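Local coordinates for TRNA nucleotidyl transferase-related protein (Thermotoga maritima, PDB 3H38) that probably adds the CCA end to tRNA from CTP and ATP with magnesium as cofactor, as a class II nucleotidyltransferase, at residues L169-D174 against E194-L199. Residues are numbered along the deposited sequence; the frame is centred on the assembly and turned at random.
Sequences LSFVDD and ETTERL
With CG of Phe171 anti to its own carbonyl carbon (chi1 -69°), the benzyl group swings out from the short helix 170-173 and drives ring-first, at about a right angle to the side chains it meets, into the first turns of helix 194-205. This is a helix-to-helix packing contact in the nucleotidyltransferase portion of a longer class II CCA-adding protein, beside the nucleotide-binding site; helix 194-205 falls in its probable RNA-binding region. The ring meets that helix along the CD2-CE2-CZ rim. CD2 lies 3.6 Å from Leu199 CB, which sits at the ring edge in its plane, and the same CD2 is 3.5 Å from Leu199 C. One atom further round, Phe171 CE2 comes within 3.3 Å of Thr196 O, near the ring plane, where the slightly positive C-H edge suits an oxygen. Ile178 of helix 177-187 and Ala203, further along helix 194-205, also touch the Phe171 side chain. So does Arg177, which binds CTP and ATP in nucleotide-bound protein and here hydrogen-bonds Ser170 OG. Asp174, just past the short helix, also binds both nucleotides; its OD2 caps Thr176 N and its OD1 salt-bridges Arg216. Thr196 OG1 is buried here without a polar partner, 4.0 Å from Phe171 CZ.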
ATOM      1  N   LEU A 169      -1.216 -26.083   4.760  1.00 32.04           N
ATOM      2  CA  LEU A 169      -1.422 -25.285   5.958  1.00 23.85           C
ATOM      3  C   LEU A 169      -0.947 -23.873   5.693  1.00 20.07           C
ATOM      4  O   LEU A 169      -0.721 -23.082   6.619  1.00 21.13           O
ATOM      5  CB  LEU A 169      -0.626 -25.894   7.125  1.00 31.02           C
ATOM      6  CG  LEU A 169      -1.366 -26.927   7.975  1.00 39.86           C
ATOM      7  CD1 LEU A 169      -2.605 -27.488   7.267  1.00 38.36           C
ATOM      8  CD2 LEU A 169      -0.431 -28.043   8.404  1.00 28.96           C
ATOM      9  N   SER A 170      -0.772 -23.547   4.423  1.00 23.02           N
ATOM     10  CA  SER A 170      -0.134 -22.272   4.107  1.00 32.09           C
ATOM     11  C   SER A 170      -0.930 -21.052   4.601  1.00 39.35           C
ATOM     12  O   SER A 170      -0.355 -20.076   5.097  1.00 37.61           O
ATOM     13  CB  SER A 170       0.187 -22.154   2.621  1.00 25.28           C
ATOM     14  OG  SER A 170       0.778 -20.888   2.387  1.00 34.74           O
ATOM     15  N   PHE A 171      -2.251 -21.108   4.487  1.00 37.39           N
ATOM     16  CA  PHE A 171      -3.055 -19.978   4.936  1.00 32.06           C
ATOM     17  C   PHE A 171      -3.193 -19.935   6.438  1.00 29.32           C
ATOM     18  O   PHE A 171      -3.196 -18.859   7.028  1.00 27.12           O
ATOM     19  CB  PHE A 171      -4.425 -19.977   4.273  1.00 29.95           C
ATOM     20  CG  PHE A 171      -4.362 -19.678   2.805  1.00 25.91           C
ATOM     21  CD1 PHE A 171      -3.825 -18.471   2.366  1.00 23.59           C
ATOM     22  CD2 PHE A 171      -4.795 -20.613   1.866  1.00 22.44           C
ATOM     23  CE1 PHE A 171      -3.714 -18.180   1.013  1.00 25.08           C
ATOM     24  CE2 PHE A 171      -4.709 -20.324   0.492  1.00 28.03           C
ATOM     25  CZ  PHE A 171      -4.169 -19.105   0.072  1.00 27.63           C
ATOM     26  N   VAL A 172      -3.284 -21.120   7.034  1.00 25.16           N
ATOM     27  CA  VAL A 172      -3.498 -21.301   8.462  1.00 29.96           C
ATOM     28  C   VAL A 172      -2.255 -20.840   9.234  1.00 27.32           C
ATOM     29  O   VAL A 172      -2.366 -20.136  10.228  1.00 30.05           O
ATOM     30  CB  VAL A 172      -3.745 -22.783   8.747  1.00 36.37           C
ATOM     31  CG1 VAL A 172      -3.690 -23.043  10.216  1.00 41.26           C
ATOM     32  CG2 VAL A 172      -5.076 -23.229   8.155  1.00 29.29           C
ATOM     33  N   ASP A 173      -1.087 -21.282   8.760  1.00 15.72           N
ATOM     34  CA  ASP A 173       0.240 -20.787   9.156  1.00 29.87           C
ATOM     35  C   ASP A 173       0.364 -19.255   9.137  1.00 37.63           C
ATOM     36  O   ASP A 173       0.650 -18.633  10.164  1.00 42.08           O
ATOM     37  CB  ASP A 173       1.323 -21.371   8.215  1.00 18.15           C
ATOM     38  CG  ASP A 173       1.710 -22.823   8.554  1.00 33.75           C
ATOM     39  OD1 ASP A 173       2.654 -23.376   7.914  1.00 37.00           O
ATOM     40  OD2 ASP A 173       1.092 -23.405   9.471  1.00 40.37           O
ATOM     41  N   ASP A 174       0.200 -18.659   7.955  1.00 32.53           N
ATOM     42  CA  ASP A 174       0.256 -17.201   7.804  1.00 25.27           C
ATOM     43  C   ASP A 174      -0.928 -16.671   6.976  1.00 32.74           C
ATOM     44  O   ASP A 174      -0.878 -16.633   5.741  1.00 38.23           O
ATOM     45  CB  ASP A 174       1.576 -16.771   7.183  1.00 28.15           C
ATOM     46  CG  ASP A 174       1.732 -15.277   7.167  1.00 34.69           C
ATOM     47  OD1 ASP A 174       2.791 -14.773   6.738  1.00 45.71           O
ATOM     48  OD2 ASP A 174       0.786 -14.609   7.608  1.00 34.34           O
ATOM     49  N   GLU A 194      -7.803 -23.696  -8.227  1.00 34.39           N
ATOM     50  CA  GLU A 194      -8.845 -24.308  -7.447  1.00 42.70           C
ATOM     51  C   GLU A 194      -8.532 -24.716  -6.052  1.00 39.51           C
ATOM     52  O   GLU A 194      -9.169 -24.298  -5.127  1.00 41.37           O
ATOM     53  CB  GLU A 194      -9.351 -25.519  -8.173  1.00 55.18           C
ATOM     54  CG  GLU A 194     -10.773 -25.810  -7.971  1.00 74.16           C
ATOM     55  CD  GLU A 194     -11.273 -26.809  -8.981  1.00 93.54           C
ATOM     56  OE1 GLU A 194     -10.845 -27.966  -8.923  1.00107.00           O
ATOM     57  OE2 GLU A 194     -12.080 -26.429  -9.844  1.00 88.75           O
ATOM     58  N   THR A 195      -7.583 -25.603  -5.912  1.00 39.09           N
ATOM     59  CA  THR A 195      -7.237 -26.144  -4.599  1.00 39.85           C
ATOM     60  C   THR A 195      -6.849 -25.046  -3.615  1.00 28.26           C
ATOM     61  O   THR A 195      -7.373 -24.985  -2.492  1.00 35.73           O
ATOM     62  CB  THR A 195      -6.115 -27.156  -4.696  1.00 43.95           C
ATOM     63  OG1 THR A 195      -6.490 -28.163  -5.645  1.00 34.58           O
ATOM     64  CG2 THR A 195      -5.852 -27.773  -3.311  1.00 41.33           C
ATOM     65  N   THR A 196      -5.954 -24.158  -4.034  1.00 23.67           N
ATOM     66  CA  THR A 196      -5.548 -23.106  -3.119  1.00 28.41           C
ATOM     67  C   THR A 196      -6.715 -22.190  -2.795  1.00 33.53           C
ATOM     68  O   THR A 196      -6.842 -21.740  -1.653  1.00 33.21           O
ATOM     69  CB  THR A 196      -4.192 -22.381  -3.464  1.00 39.88           C
ATOM     70  OG1 THR A 196      -4.374 -20.963  -3.451  1.00 45.11           O
ATOM     71  CG2 THR A 196      -3.647 -22.799  -4.772  1.00 33.40           C
ATOM     72  N   GLU A 197      -7.616 -22.005  -3.760  1.00 29.54           N
ATOM     73  CA  GLU A 197      -8.821 -21.194  -3.535  1.00 33.36           C
ATOM     74  C   GLU A 197      -9.695 -21.766  -2.407  1.00 39.91           C
ATOM     75  O   GLU A 197     -10.135 -21.046  -1.494  1.00 36.73           O
ATOM     76  CB  GLU A 197      -9.648 -21.016  -4.824  1.00 32.75           C
ATOM     77  CG  GLU A 197     -11.139 -20.811  -4.538  1.00 40.62           C
ATOM     78  CD  GLU A 197     -11.872 -19.972  -5.583  1.00 56.90           C
ATOM     79  OE1 GLU A 197     -11.394 -19.870  -6.730  1.00 55.78           O
ATOM     80  OE2 GLU A 197     -12.945 -19.418  -5.253  1.00 59.60           O
ATOM     81  N   ARG A 198      -9.966 -23.041  -2.467  1.00 31.18           N
ATOM     82  CA  ARG A 198     -10.622 -23.670  -1.388  1.00 35.69           C
ATOM     83  C   ARG A 198      -9.924 -23.502  -0.075  1.00 35.34           C
ATOM     84  O   ARG A 198     -10.542 -23.265   0.910  1.00 47.12           O
ATOM     85  CB  ARG A 198     -10.833 -25.123  -1.685  1.00 44.16           C
ATOM     86  CG  ARG A 198     -11.230 -25.892  -0.517  1.00 51.39           C
ATOM     87  CD  ARG A 198     -12.104 -27.041  -0.848  1.00 70.77           C
ATOM     88  NE  ARG A 198     -13.207 -27.119   0.098  1.00 93.37           N
ATOM     89  CZ  ARG A 198     -14.116 -28.082   0.129  1.00107.02           C
ATOM     90  NH1 ARG A 198     -15.085 -28.051   1.028  1.00106.62           N
ATOM     91  NH2 ARG A 198     -14.056 -29.082  -0.736  1.00114.40           N
ATOM     92  N   LEU A 199      -8.620 -23.659  -0.063  1.00 49.26           N
ATOM     93  CA  LEU A 199      -7.836 -23.455   1.156  1.00 42.59           C
ATOM     94  C   LEU A 199      -8.014 -22.036   1.726  1.00 38.15           C
ATOM     95  O   LEU A 199      -8.143 -21.838   2.938  1.00 36.32           O
ATOM     96  CB  LEU A 199      -6.360 -23.744   0.873  1.00 36.41           C
ATOM     97  CG  LEU A 199      -5.764 -25.130   1.185  1.00 37.20           C
ATOM     98  CD1 LEU A 199      -6.811 -26.162   1.554  1.00 30.18           C
ATOM     99  CD2 LEU A 199      -4.877 -25.643   0.045  1.00 26.12           C
TER